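Local atomic coordinates of titin (Homo sapiens, PDB entry 4QEG), a protein that serves as a giant elastic scaffold of the striated-muscle sarcomere, built largely of immunoglobulin-like and fibronectin-type domains in series. Residues 36-41 with 75-80; 10-15 with 82-87; 6-11 with 27-32. All blocks are in the same frame, centred on the assembly; numbering follows the deposited sequence. Where two conformers were deposited one is given.

Contact 1 (36-41 with 75-80). With CA (calcium ion), chain B.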
ATOM      1  N   SER A  36      -0.477   4.872   8.483  1.00 17.50           N
ATOM      2  CA  SER A  36      -0.276   4.168   7.228  1.00 18.44           C
ATOM      3  C   SER A  36       1.011   3.364   7.281  1.00 19.08           C
ATOM      4  O   SER A  36       2.080   3.860   6.935  1.00 21.03           O
ATOM      5  CB  SER A  36      -0.236   5.148   6.070  1.00 19.09           C
ATOM      6  OG  SER A  36      -1.228   6.136   6.236  1.00 23.88           O
ATOM      7  N   MET A  37       0.898   2.117   7.713  1.00 19.02           N
ATOM      8  CA  MET A  37       2.059   1.248   7.823  1.00 20.36           C
ATOM      9  C   MET A  37       2.225   0.421   6.556  1.00 11.16           C
ATOM     10  O   MET A  37       1.716  -0.694   6.451  1.00 10.97           O
ATOM     11  CB  MET A  37       1.940   0.341   9.044  1.00 19.75           C
ATOM     12  CG  MET A  37       3.201  -0.444   9.338  1.00 22.18           C
ATOM     13  SD  MET A  37       4.564   0.645   9.756  1.00 31.29           S
ATOM     14  CE  MET A  37       5.807  -0.587  10.156  1.00 23.53           C
ATOM     15  N   TRP A  38       2.950   0.991   5.597  1.00 11.05           N
ATOM     16  CA  TRP A  38       3.191   0.351   4.315  1.00 10.54           C
ATOM     17  C   TRP A  38       4.545  -0.308   4.314  1.00 11.75           C
ATOM     18  O   TRP A  38       5.518   0.255   4.811  1.00 13.93           O
ATOM     19  CB  TRP A  38       3.108   1.364   3.167  1.00 10.09           C
ATOM     20  CG  TRP A  38       1.724   1.854   2.909  1.00 13.89           C
ATOM     21  CD1 TRP A  38       1.174   3.022   3.348  1.00 15.35           C
ATOM     22  CD2 TRP A  38       0.702   1.187   2.153  1.00  9.04           C
ATOM     23  NE1 TRP A  38      -0.129   3.130   2.905  1.00 15.77           N
ATOM     24  CE2 TRP A  38      -0.441   2.014   2.176  1.00 14.93           C
ATOM     25  CE3 TRP A  38       0.646  -0.023   1.454  1.00  8.85           C
ATOM     26  CZ2 TRP A  38      -1.621   1.672   1.522  1.00 14.43           C
ATOM     27  CZ3 TRP A  38      -0.525  -0.361   0.815  1.00 15.54           C
ATOM     28  CH2 TRP A  38      -1.643   0.479   0.851  1.00 16.60           C
ATOM     29  N   LEU A  39       4.602  -1.502   3.740  1.00 12.58           N
ATOM     30  CA  LEU A  39       5.830  -2.264   3.659  1.00 15.51           C
ATOM     31  C   LEU A  39       6.119  -2.655   2.212  1.00 21.17           C
ATOM     32  O   LEU A  39       5.194  -2.979   1.459  1.00 10.80           O
ATOM     33  CB  LEU A  39       5.745  -3.531   4.518  1.00 16.40           C
ATOM     34  CG  LEU A  39       5.319  -3.475   5.987  1.00 19.02           C
ATOM     35  CD1 LEU A  39       5.333  -4.891   6.599  1.00 20.61           C
ATOM     36  CD2 LEU A  39       6.218  -2.552   6.781  1.00 18.31           C
ATOM     37  N   LYS A  40       7.398  -2.619   1.840  1.00 12.20           N
ATOM     38  CA  LYS A  40       7.867  -3.191   0.576  1.00 19.58           C
ATOM     39  C   LYS A  40       8.756  -4.381   0.891  1.00 13.30           C
ATOM     40  O   LYS A  40       9.818  -4.206   1.486  1.00 14.45           O
ATOM     41  CB  LYS A  40       8.631  -2.157  -0.251  1.00 12.00           C
ATOM     42  CG  LYS A  40       9.305  -2.726  -1.494  1.00 16.48           C
ATOM     43  CD  LYS A  40       9.846  -1.610  -2.387  1.00 17.87           C
ATOM     44  CE  LYS A  40      10.343  -2.150  -3.726  1.00 24.11           C
ATOM     45  NZ  LYS A  40      11.718  -2.699  -3.641  1.00 26.24           N
ATOM     46  N   ASN A  41       8.320  -5.585   0.512  1.00 13.37           N
ATOM     47  CA  ASN A  41       9.019  -6.818   0.897  1.00 14.83           C
ATOM     48  C   ASN A  41       9.363  -6.892   2.402  1.00 18.35           C
ATOM     49  O   ASN A  41      10.415  -7.416   2.796  1.00 21.84           O
ATOM     50  CB  ASN A  41      10.292  -6.994   0.069  1.00 19.99           C
ATOM     51  CG  ASN A  41      10.000  -7.257  -1.408  1.00 16.62           C
ATOM     52  OD1 ASN A  41       8.909  -7.716  -1.764  1.00 17.30           O
ATOM     53  ND2 ASN A  41      10.972  -6.975  -2.264  1.00 14.87           N
ATOM     54  N   TYR A  75       3.880  -5.715  -1.643  1.00 10.58           N
ATOM     55  CA  TYR A  75       3.593  -4.540  -0.830  1.00 14.08           C
ATOM     56  C   TYR A  75       2.557  -4.926   0.222  1.00 15.83           C
ATOM     57  O   TYR A  75       1.636  -5.690  -0.075  1.00 13.92           O
ATOM     58  CB  TYR A  75       3.128  -3.378  -1.726  1.00 13.34           C
ATOM     59  CG  TYR A  75       4.259  -2.885  -2.612  1.00  9.23           C
ATOM     60  CD1 TYR A  75       4.536  -3.498  -3.837  1.00  9.30           C
ATOM     61  CD2 TYR A  75       5.079  -1.839  -2.196  1.00  9.33           C
ATOM     62  CE1 TYR A  75       5.585  -3.069  -4.626  1.00 10.66           C
ATOM     63  CE2 TYR A  75       6.123  -1.408  -2.972  1.00 15.34           C
ATOM     64  CZ  TYR A  75       6.375  -2.022  -4.186  1.00 12.72           C
ATOM     65  OH  TYR A  75       7.434  -1.583  -4.942  1.00 11.59           O
ATOM     66  N   THR A  76       2.735  -4.437   1.450  1.00 14.11           N
ATOM     67  CA  THR A  76       1.927  -4.882   2.579  1.00 10.86           C
ATOM     68  C   THR A  76       1.346  -3.698   3.362  1.00 12.60           C
ATOM     69  O   THR A  76       2.020  -2.697   3.579  1.00 10.29           O
ATOM     70  CB  THR A  76       2.769  -5.779   3.546  1.00 15.24           C
ATOM     71  OG1 THR A  76       3.437  -6.806   2.801  1.00 16.06           O
ATOM     72  CG2 THR A  76       1.897  -6.426   4.616  1.00 12.89           C
ATOM     73  N   PHE A  77       0.086  -3.805   3.776  1.00 11.11           N
ATOM     74  CA  PHE A  77      -0.469  -2.825   4.713  1.00 10.22           C
ATOM     75  C   PHE A  77      -0.751  -3.491   6.053  1.00 14.35           C
ATOM     76  O   PHE A  77      -1.371  -4.551   6.108  1.00 13.63           O
ATOM     77  CB  PHE A  77      -1.749  -2.194   4.175  1.00 10.01           C
ATOM     78  CG  PHE A  77      -2.238  -1.033   4.994  1.00 10.31           C
ATOM     79  CD1 PHE A  77      -3.167  -1.220   6.006  1.00 13.17           C
ATOM     80  CD2 PHE A  77      -1.740   0.245   4.775  1.00 10.81           C
ATOM     81  CE1 PHE A  77      -3.605  -0.150   6.769  1.00 16.84           C
ATOM     82  CE2 PHE A  77      -2.181   1.326   5.543  1.00  9.64           C
ATOM     83  CZ  PHE A  77      -3.113   1.124   6.533  1.00 19.12           C
ATOM     84  N   VAL A  78      -0.314  -2.848   7.130  1.00 16.94           N
ATOM     85  CA  VAL A  78      -0.435  -3.408   8.470  1.00 21.61           C
ATOM     86  C   VAL A  78      -1.424  -2.621   9.349  1.00 20.87           C
ATOM     87  O   VAL A  78      -1.346  -1.397   9.423  1.00 11.63           O
ATOM     88  CB  VAL A  78       0.952  -3.438   9.149  1.00 22.38           C
ATOM     89  CG1 VAL A  78       0.850  -4.014  10.546  1.00 14.07           C
ATOM     90  CG2 VAL A  78       1.956  -4.223   8.282  1.00 16.94           C
ATOM     91  N   CYS A  79      -2.345  -3.317  10.015  1.00 12.45           N
ATOM     92  CA  CYS A  79      -3.342  -2.651  10.857  1.00 12.47           C
ATOM     93  C   CYS A  79      -4.045  -3.639  11.783  1.00 17.14           C
ATOM     94  O   CYS A  79      -4.480  -4.702  11.346  1.00 17.99           O
ATOM     95  CB  CYS A  79      -4.367  -1.924   9.982  1.00 14.41           C
ATOM     96  SG  CYS A  79      -5.831  -1.251  10.814  1.00 19.35           S
ATOM     97  N   GLY A  80      -4.165  -3.281  13.060  1.00 19.96           N
ATOM     98  CA  GLY A  80      -4.710  -4.198  14.047  1.00 23.51           C
ATOM     99  C   GLY A  80      -3.796  -5.405  14.131  1.00 20.96           C
ATOM    100  O   GLY A  80      -2.586  -5.263  14.010  1.00 17.09           O
TER
HETATM  101 CA    CA B3001      -0.244  -5.183  14.344  1.00 22.87          CA
HETATM  102  O   HOH W   1      -0.531  -2.938  13.749  1.00 20.82           O
HETATM  103  O   HOH W   2      -0.541  -6.437  12.068  1.00 17.14           O
HETATM  104  O   HOH W   3      -0.226  -7.579  15.175  1.00 14.63           O
HETATM  105  O   HOH W   4       1.798  -5.244  13.317  1.00 14.52           O

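Contact 2 (10-15 with 82-87)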
ATOM      1  N   LYS A  10     -11.034  -3.894   3.704  1.00 15.39           N
ATOM      2  CA  LYS A  10     -10.934  -4.196   2.282  1.00 18.28           C
ATOM      3  C   LYS A  10      -9.470  -4.343   1.874  1.00 17.92           C
ATOM      4  O   LYS A  10      -8.651  -3.453   2.120  1.00 14.24           O
ATOM      5  CB  LYS A  10     -11.620  -3.110   1.447  1.00 24.95           C
ATOM      6  CG  LYS A  10     -11.337  -3.217  -0.042  1.00 30.59           C
ATOM      7  CD  LYS A  10     -12.378  -2.490  -0.863  1.00 36.30           C
ATOM      8  CE  LYS A  10     -13.771  -3.001  -0.530  1.00 47.01           C
ATOM      9  NZ  LYS A  10     -13.875  -4.495  -0.596  1.00 52.13           N
ATOM     10  N   THR A  11      -9.160  -5.477   1.252  1.00 14.28           N
ATOM     11  CA  THR A  11      -7.792  -5.852   0.919  1.00 26.42           C
ATOM     12  C   THR A  11      -7.317  -5.213  -0.383  1.00 27.46           C
ATOM     13  O   THR A  11      -8.090  -4.586  -1.101  1.00 13.23           O
ATOM     14  CB  THR A  11      -7.650  -7.382   0.798  1.00 28.96           C
ATOM     15  OG1 THR A  11      -8.312  -7.837  -0.390  1.00 34.45           O
ATOM     16  CG2 THR A  11      -8.268  -8.071   2.009  1.00 35.73           C
ATOM     17  N   MET A  12      -6.033  -5.390  -0.673  1.00 25.41           N
ATOM     18  CA  MET A  12      -5.399  -4.766  -1.823  1.00 17.17           C
ATOM     19  C   MET A  12      -5.397  -5.702  -3.010  1.00 14.96           C
ATOM     20  O   MET A  12      -5.559  -6.907  -2.860  1.00 13.40           O
ATOM     21  CB  MET A  12      -3.977  -4.360  -1.468  1.00 17.14           C
ATOM     22  CG  MET A  12      -3.903  -3.718  -0.107  1.00 22.37           C
ATOM     23  SD  MET A  12      -2.258  -3.176   0.368  1.00 43.94           S
ATOM     24  CE  MET A  12      -1.354  -4.699   0.244  1.00 13.28           C
ATOM     25  N   LYS A  13      -5.189  -5.142  -4.194  1.00 13.48           N
ATOM     26  CA  LYS A  13      -5.285  -5.910  -5.417  1.00 13.06           C
ATOM     27  C   LYS A  13      -3.918  -5.993  -6.084  1.00 15.74           C
ATOM     28  O   LYS A  13      -3.128  -5.051  -6.030  1.00 11.32           O
ATOM     29  CB  LYS A  13      -6.322  -5.273  -6.346  1.00 26.30           C
ATOM     30  CG  LYS A  13      -6.439  -5.907  -7.716  1.00 35.50           C
ATOM     31  CD  LYS A  13      -7.165  -7.242  -7.677  1.00 45.01           C
ATOM     32  CE  LYS A  13      -7.036  -7.968  -9.011  1.00 48.00           C
ATOM     33  NZ  LYS A  13      -8.032  -9.075  -9.140  1.00 52.20           N
ATOM     34  N   ASN A  14      -3.612  -7.132  -6.688  1.00 15.88           N
ATOM     35  CA  ASN A  14      -2.383  -7.219  -7.459  1.00 15.17           C
ATOM     36  C   ASN A  14      -2.511  -6.275  -8.650  1.00 12.50           C
ATOM     37  O   ASN A  14      -3.614  -6.058  -9.145  1.00 13.26           O
ATOM     38  CB  ASN A  14      -2.124  -8.652  -7.902  1.00 13.98           C
ATOM     39  CG  ASN A  14      -1.988  -9.599  -6.734  1.00 18.93           C
ATOM     40  OD1 ASN A  14      -1.518  -9.218  -5.655  1.00 15.54           O
ATOM     41  ND2 ASN A  14      -2.371 -10.851  -6.942  1.00 21.58           N
ATOM     42  N   ILE A  15      -1.398  -5.700  -9.089  1.00 18.27           N
ATOM     43  CA  ILE A  15      -1.423  -4.752 -10.200  1.00 19.20           C
ATOM     44  C   ILE A  15      -0.164  -4.851 -11.042  1.00 17.02           C
ATOM     45  O   ILE A  15       0.928  -5.092 -10.523  1.00 10.75           O
ATOM     46  CB  ILE A  15      -1.603  -3.287  -9.700  1.00 14.87           C
ATOM     47  CG1 ILE A  15      -1.728  -2.309 -10.882  1.00 16.22           C
ATOM     48  CG2 ILE A  15      -0.477  -2.875  -8.759  1.00 12.01           C
ATOM     49  CD1 ILE A  15      -2.021  -0.889 -10.466  1.00 13.33           C
ATOM     50  N   ASP A  82      -4.014  -7.500  11.843  1.00 22.33           N
ATOM     51  CA  ASP A  82      -4.055  -7.872  10.430  1.00 26.80           C
ATOM     52  C   ASP A  82      -2.843  -7.404   9.634  1.00 22.40           C
ATOM     53  O   ASP A  82      -2.187  -6.412   9.977  1.00 20.53           O
ATOM     54  CB  ASP A  82      -5.288  -7.280   9.750  1.00 32.78           C
ATOM     55  CG  ASP A  82      -6.556  -8.011  10.095  1.00 41.70           C
ATOM     56  OD1 ASP A  82      -6.459  -9.214  10.456  1.00 44.90           O
ATOM     57  OD2 ASP A  82      -7.639  -7.370  10.001  1.00 41.63           O
ATOM     58  N   GLN A  83      -2.586  -8.083   8.523  1.00 22.90           N
ATOM     59  CA  GLN A  83      -1.823  -7.456   7.457  1.00 24.50           C
ATOM     60  C   GLN A  83      -2.238  -8.090   6.134  1.00 21.99           C
ATOM     61  O   GLN A  83      -2.487  -9.297   6.064  1.00 25.15           O
ATOM     62  CB  GLN A  83      -0.321  -7.577   7.706  1.00 28.53           C
ATOM     63  CG  GLN A  83       0.285  -8.950   7.480  1.00 31.13           C
ATOM     64  CD  GLN A  83       1.795  -8.948   7.631  1.00 32.33           C
ATOM     65  OE1 GLN A  83       2.349  -8.205   8.442  1.00 33.79           O
ATOM     66  NE2 GLN A  83       2.470  -9.776   6.837  1.00 34.21           N
ATOM     67  N   VAL A  84      -2.353  -7.265   5.100  1.00 17.77           N
ATOM     68  CA  VAL A  84      -2.718  -7.737   3.765  1.00 19.72           C
ATOM     69  C   VAL A  84      -1.618  -7.383   2.777  1.00 20.63           C
ATOM     70  O   VAL A  84      -0.912  -6.393   2.960  1.00 18.30           O
ATOM     71  CB  VAL A  84      -4.048  -7.123   3.272  1.00 16.81           C
ATOM     72  CG1 VAL A  84      -5.228  -7.705   4.030  1.00 16.69           C
ATOM     73  CG2 VAL A  84      -4.019  -5.602   3.395  1.00 14.92           C
ATOM     74  N   SER A  85      -1.482  -8.186   1.727  1.00 12.93           N
ATOM     75  CA  SER A  85      -0.405  -8.021   0.771  1.00 12.48           C
ATOM     76  C   SER A  85      -0.899  -8.162  -0.665  1.00 16.08           C
ATOM     77  O   SER A  85      -1.910  -8.811  -0.934  1.00 13.28           O
ATOM     78  CB  SER A  85       0.701  -9.042   1.036  1.00 15.86           C
ATOM     79  OG  SER A  85       1.408  -8.723   2.215  1.00 20.25           O
ATOM     80  N   ALA A  86      -0.173  -7.557  -1.587  1.00 13.60           N
ATOM     81  CA  ALA A  86      -0.464  -7.727  -2.996  1.00 11.85           C
ATOM     82  C   ALA A  86       0.832  -7.508  -3.750  1.00 11.43           C
ATOM     83  O   ALA A  86       1.786  -6.966  -3.208  1.00 10.96           O
ATOM     84  CB  ALA A  86      -1.554  -6.769  -3.454  1.00 11.39           C
ATOM     85  N   THR A  87       0.881  -7.943  -4.998  1.00 14.24           N
ATOM     86  CA  THR A  87       2.108  -7.858  -5.768  0.50 11.55           C
ATOM     87  C   THR A  87       2.024  -6.795  -6.852  1.00 12.23           C
ATOM     88  O   THR A  87       0.973  -6.608  -7.476  1.00 10.96           O
ATOM     89  CB  THR A  87       2.435  -9.206  -6.422  0.50 14.77           C
ATOM     90  OG1 THR A  87       1.475  -9.475  -7.448  0.50 16.61           O
ATOM     91  CG2 THR A  87       2.390 -10.313  -5.389  0.50 13.85           C
TER
HETATM   92  O   HOH W   5      -4.683  -8.475  -0.494  1.00 33.36           O
HETATM   93  O   HOH W   6       1.416  -8.070 -10.136  1.00 26.76           O

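Contact 3 (6-11 with 27-32)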
ATOM      1  N   LEU A   6     -10.325  -2.857  15.626  1.00 15.75           N
ATOM      2  CA  LEU A   6      -9.535  -2.169  14.617  1.00 14.68           C
ATOM      3  C   LEU A   6      -9.011  -3.204  13.626  1.00 23.35           C
ATOM      4  O   LEU A   6      -8.156  -4.034  13.970  1.00 15.05           O
ATOM      5  CB  LEU A   6      -8.372  -1.399  15.250  1.00 14.41           C
ATOM      6  CG  LEU A   6      -7.329  -0.884  14.258  1.00 20.47           C
ATOM      7  CD1 LEU A   6      -7.946   0.127  13.283  1.00 12.95           C
ATOM      8  CD2 LEU A   6      -6.139  -0.290  15.013  1.00 19.58           C
ATOM      9  N   HIS A   7      -9.524  -3.163  12.401  1.00 14.28           N
ATOM     10  CA  HIS A   7      -9.148  -4.162  11.411  1.00 15.66           C
ATOM     11  C   HIS A   7      -9.245  -3.653   9.975  1.00 18.46           C
ATOM     12  O   HIS A   7      -9.796  -2.582   9.702  1.00 19.21           O
ATOM     13  CB  HIS A   7     -10.018  -5.408  11.566  1.00 15.72           C
ATOM     14  CG  HIS A   7     -11.452  -5.181  11.209  1.00 16.24           C
ATOM     15  ND1 HIS A   7     -12.320  -4.501  12.038  1.00 19.20           N
ATOM     16  CD2 HIS A   7     -12.162  -5.529  10.114  1.00 18.71           C
ATOM     17  CE1 HIS A   7     -13.510  -4.451  11.465  1.00 22.44           C
ATOM     18  NE2 HIS A   7     -13.445  -5.055  10.294  1.00 17.43           N
ATOM     19  N   ILE A   8      -8.691  -4.440   9.067  1.00 13.69           N
ATOM     20  CA  ILE A   8      -8.684  -4.106   7.654  1.00 16.14           C
ATOM     21  C   ILE A   8     -10.012  -4.578   7.095  1.00 15.52           C
ATOM     22  O   ILE A   8     -10.422  -5.722   7.325  1.00 15.32           O
ATOM     23  CB  ILE A   8      -7.490  -4.765   6.928  1.00 17.58           C
ATOM     24  CG1 ILE A   8      -6.183  -4.124   7.403  1.00 17.29           C
ATOM     25  CG2 ILE A   8      -7.633  -4.650   5.407  1.00 18.05           C
ATOM     26  CD1 ILE A   8      -4.951  -4.925   7.071  1.00 12.24           C
ATOM     27  N   THR A   9     -10.703  -3.688   6.400  1.00 14.04           N
ATOM     28  CA  THR A   9     -12.043  -3.987   5.912  1.00 15.28           C
ATOM     29  C   THR A   9     -12.062  -4.322   4.425  1.00 15.61           C
ATOM     30  O   THR A   9     -13.002  -4.929   3.936  1.00 17.02           O
ATOM     31  CB  THR A   9     -12.980  -2.811   6.161  1.00 21.04           C
ATOM     32  OG1 THR A   9     -12.425  -1.645   5.540  1.00 16.80           O
ATOM     33  CG2 THR A   9     -13.120  -2.562   7.663  1.00 22.29           C
ATOM     34  N   LYS A  10     -11.034  -3.894   3.704  1.00 15.39           N
ATOM     35  CA  LYS A  10     -10.934  -4.196   2.282  1.00 18.28           C
ATOM     36  C   LYS A  10      -9.470  -4.343   1.874  1.00 17.92           C
ATOM     37  O   LYS A  10      -8.651  -3.453   2.120  1.00 14.24           O
ATOM     38  CB  LYS A  10     -11.620  -3.110   1.447  1.00 24.95           C
ATOM     39  CG  LYS A  10     -11.337  -3.217  -0.042  1.00 30.59           C
ATOM     40  CD  LYS A  10     -12.378  -2.490  -0.863  1.00 36.30           C
ATOM     41  CE  LYS A  10     -13.771  -3.001  -0.530  1.00 47.01           C
ATOM     42  NZ  LYS A  10     -13.875  -4.495  -0.596  1.00 52.13           N
ATOM     43  N   THR A  11      -9.160  -5.477   1.252  1.00 14.28           N
ATOM     44  CA  THR A  11      -7.792  -5.852   0.919  1.00 26.42           C
ATOM     45  C   THR A  11      -7.317  -5.213  -0.383  1.00 27.46           C
ATOM     46  O   THR A  11      -8.090  -4.586  -1.101  1.00 13.23           O
ATOM     47  CB  THR A  11      -7.650  -7.382   0.798  1.00 28.96           C
ATOM     48  OG1 THR A  11      -8.312  -7.837  -0.390  1.00 34.45           O
ATOM     49  CG2 THR A  11      -8.268  -8.071   2.009  1.00 35.73           C
ATOM     50  N   CYS A  27      -5.948   0.229   0.576  1.00  9.94           N
ATOM     51  CA  CYS A  27      -6.437  -0.577   1.667  1.00 15.34           C
ATOM     52  C   CYS A  27      -7.467   0.242   2.429  1.00 15.96           C
ATOM     53  O   CYS A  27      -7.274   1.438   2.653  1.00 16.93           O
ATOM     54  CB  CYS A  27      -5.278  -1.003   2.581  1.00  9.83           C
ATOM     55  SG  CYS A  27      -5.782  -2.065   3.946  1.00 22.86           S
ATOM     56  N   GLU A  28      -8.570  -0.382   2.817  1.00 17.62           N
ATOM     57  CA  GLU A  28      -9.527   0.299   3.685  1.00 17.54           C
ATOM     58  C   GLU A  28      -9.545  -0.347   5.062  1.00 18.84           C
ATOM     59  O   GLU A  28      -9.420  -1.569   5.191  1.00 17.81           O
ATOM     60  CB  GLU A  28     -10.921   0.305   3.062  1.00 17.51           C
ATOM     61  CG  GLU A  28     -10.995   1.200   1.824  1.00 19.45           C
ATOM     62  CD  GLU A  28     -12.223   0.952   0.965  1.00 21.02           C
ATOM     63  OE1 GLU A  28     -13.239   0.459   1.489  1.00 19.75           O
ATOM     64  OE2 GLU A  28     -12.169   1.264  -0.246  1.00 25.71           O
ATOM     65  N   VAL A  29      -9.692   0.489   6.087  1.00 11.84           N
ATOM     66  CA  VAL A  29      -9.695   0.037   7.469  1.00 12.02           C
ATOM     67  C   VAL A  29     -10.946   0.504   8.232  1.00 12.84           C
ATOM     68  O   VAL A  29     -11.696   1.368   7.766  1.00 13.12           O
ATOM     69  CB  VAL A  29      -8.427   0.523   8.227  1.00 11.44           C
ATOM     70  CG1 VAL A  29      -7.159  -0.084   7.610  1.00 10.95           C
ATOM     71  CG2 VAL A  29      -8.354   2.037   8.231  1.00 12.45           C
ATOM     72  N   SER A  30     -11.129  -0.061   9.419  1.00 13.11           N
ATOM     73  CA  SER A  30     -12.309   0.142  10.249  1.00 17.09           C
ATOM     74  C   SER A  30     -12.414   1.522  10.900  1.00 18.74           C
ATOM     75  O   SER A  30     -13.512   2.028  11.135  1.00 14.65           O
ATOM     76  CB  SER A  30     -12.323  -0.917  11.351  1.00 19.88           C
ATOM     77  OG  SER A  30     -11.112  -0.875  12.089  1.00 13.89           O
ATOM     78  N   HIS A  31     -11.264   2.115  11.201  1.00 16.34           N
ATOM     79  CA  HIS A  31     -11.194   3.315  12.033  1.00 15.55           C
ATOM     80  C   HIS A  31     -10.485   4.468  11.341  1.00 14.44           C
ATOM     81  O   HIS A  31      -9.707   4.269  10.404  1.00 12.60           O
ATOM     82  CB  HIS A  31     -10.470   3.014  13.348  1.00 13.50           C
ATOM     83  CG  HIS A  31     -11.272   2.196  14.313  1.00 16.99           C
ATOM     84  ND1 HIS A  31     -11.569   0.865  14.095  1.00 16.55           N
ATOM     85  CD2 HIS A  31     -11.812   2.509  15.516  1.00 14.78           C
ATOM     86  CE1 HIS A  31     -12.272   0.402  15.113  1.00 21.29           C
ATOM     87  NE2 HIS A  31     -12.431   1.379  15.992  1.00 21.55           N
ATOM     88  N   PHE A  32     -10.748   5.677  11.825  1.00 15.49           N
ATOM     89  CA  PHE A  32     -10.044   6.856  11.337  1.00 13.90           C
ATOM     90  C   PHE A  32      -8.736   6.994  12.112  1.00 13.80           C
ATOM     91  O   PHE A  32      -8.546   6.335  13.140  1.00 13.80           O
ATOM     92  CB  PHE A  32     -10.912   8.113  11.482  1.00 14.97           C
ATOM     93  CG  PHE A  32     -12.131   8.118  10.594  1.00 15.43           C
ATOM     94  CD1 PHE A  32     -13.319   7.532  11.012  1.00 16.10           C
ATOM     95  CD2 PHE A  32     -12.097   8.720   9.344  1.00 15.70           C
ATOM     96  CE1 PHE A  32     -14.441   7.540  10.207  1.00 16.63           C
ATOM     97  CE2 PHE A  32     -13.222   8.731   8.530  1.00 16.44           C
ATOM     98  CZ  PHE A  32     -14.399   8.138   8.966  1.00 21.56           C
TER
HETATM   99  O   HOH W   7     -13.800   0.851   6.333  1.00 24.29           O
HETATM  100  O   HOH W   8     -14.520  -1.077   3.692  1.00 28.40           O

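Contact 1 (36-41 with 75-80)
Neighbouring strands C and F of an immunoglobulin sandwich, 37-40 and 73-79, run antiparallel here and bring W38 against F77 on the face turned to the second sheet. F77 points its edge at the indole in a T-shaped stack, with ring centroids 4.9 Å apart and planes at 67°. Its CD2 stands over the indole, 3.4 Å from W38 CE2, while CB adds a CH-pi contact to the six-membered ring. F77 CG lies anti to the backbone N (chi1 -171°), which places CB and the ring edge together over the same indole face. Further along this side K40 lies alongside Y75 and points the same way, its CG 3.7 Å from Y75 CE2; the phenol hydroxyl is hydrogen-bonded to D71 O. Three backbone bonds join the strands, among them L39 N to T76 O (2.8 Å). On the other face L39 CD1 meets V78 CG2 at 3.8 Å, and M37 CG rests against V78 CB. Just past the strand, G80 O binds a calcium ion at 2.4 Å together with four waters. An indole on strand C, buried between the two sheets, is the hallmark core residue of the immunoglobulin fold.

Contact 2 (10-15 with 82-87)
N14 and T87 meet where the loop 10-15 comes alongside strand 82-87, the two running almost parallel. The N14 amide oxygen, OD1, takes the hydrogen bond of T87 N at 2.8 Å; the donor stands above the carbonyl plane rather than in it. Rotation of N14 CG to the place beside its own backbone N (chi1 -60°) turns the carboxamide toward the strand, so that a side chain takes the part of a backbone acceptor. One residue on, I15 N donates to T87 O (3.0 Å). M12 is buried against the strand: its chain is straight as far as SD and then bends (chi3 -57°), bringing CE to 3.2 Å from V84 O and tightly against S85 CA. Its CB touches A86 CB and its CG faces V84 CG2, while F77 packs on it from strand 73-79. V84 CG1, its other methyl, touches T11 CG2 (3.7 Å), the two side chains crossing at about a right angle. A water bridges the loop to the strand, donating to M12 O and S85 O. This pairing belongs to the I-set immunoglobulin fold, in which the first strand leaves one sheet, kinks and continues as A' parallel to strand G of the other.

Contact 3 (6-11 with 27-32)
T9 and K10 both face E28 across the edge of the sheet, forming a classic beta bulge between strand A (8-10) and the end of strand B (23-29) of the immunoglobulin sandwich. E28 O accepts from T9 N at 2.8 Å and from K10 N at 3.2 Å; both donors arrive from the same side of its carbonyl plane, and the K10 one lies well above it. E28 N returns a bond to K10 O, in plane and on a lone pair. Beyond the backbone, K10 and E28 lie side by side and point the same way. K10 CB is 3.8 Å from E28 CB and its CD lies beside the carboxylate, but the chain then bends twice, carrying NZ away; the opposite charges remain 5.4 Å apart between NZ and OE1, too far for a salt bridge. T9 turns OG1 to the place between its backbone N and carbonyl carbon (chi1 56°), where one water links it to E28 OE1 and another to V29 O.

I8 faces inward instead. Its CG2 touches C27 SG at 3.5 Å, and its CG1 approaches V29 CG1 obliquely, while V84 of strand 82-90 packs on the same side chain. Towards the N terminus a side chain joins the pairing: S30 N still donates to H7 O, nearly in line with the carbonyl, while S30 OG accepts from H7 N. The H7 imidazole, whose ND1 is hydrogen-bonded to T5 O, sits obliquely beside S30 CB. L6 crosses H31 at a slant, its CD1 3.8 Å from ND1 of that ring. S30 OG, already holding H7 N at 2.8 Å, lies in the plane of the H31 ring at its edge and is hydrogen-bonded to H31 ND1 at 2.7 Å.

In the fold
From the N terminus, residues 6-11 pair with 27-32, so contact 3 closes the first and shortest loop and sets the edge strand of the four-stranded sheet. The next residues cross over: contact 2, which shares K10 and T11 with contact 3, ties 10-15 to strand 82-87 of the other sheet and closes nearly the whole domain. Contact 1 is nested inside that span and follows contact 3 in series, joining strands 37-40 and 73-79. Contacts 1 and 2 continue one sheet through F77 N and V84 O. Across the sandwich F77 CD1 meets C27 SG, while D82 OD2 is probably hydrogen-bonded to I8 N.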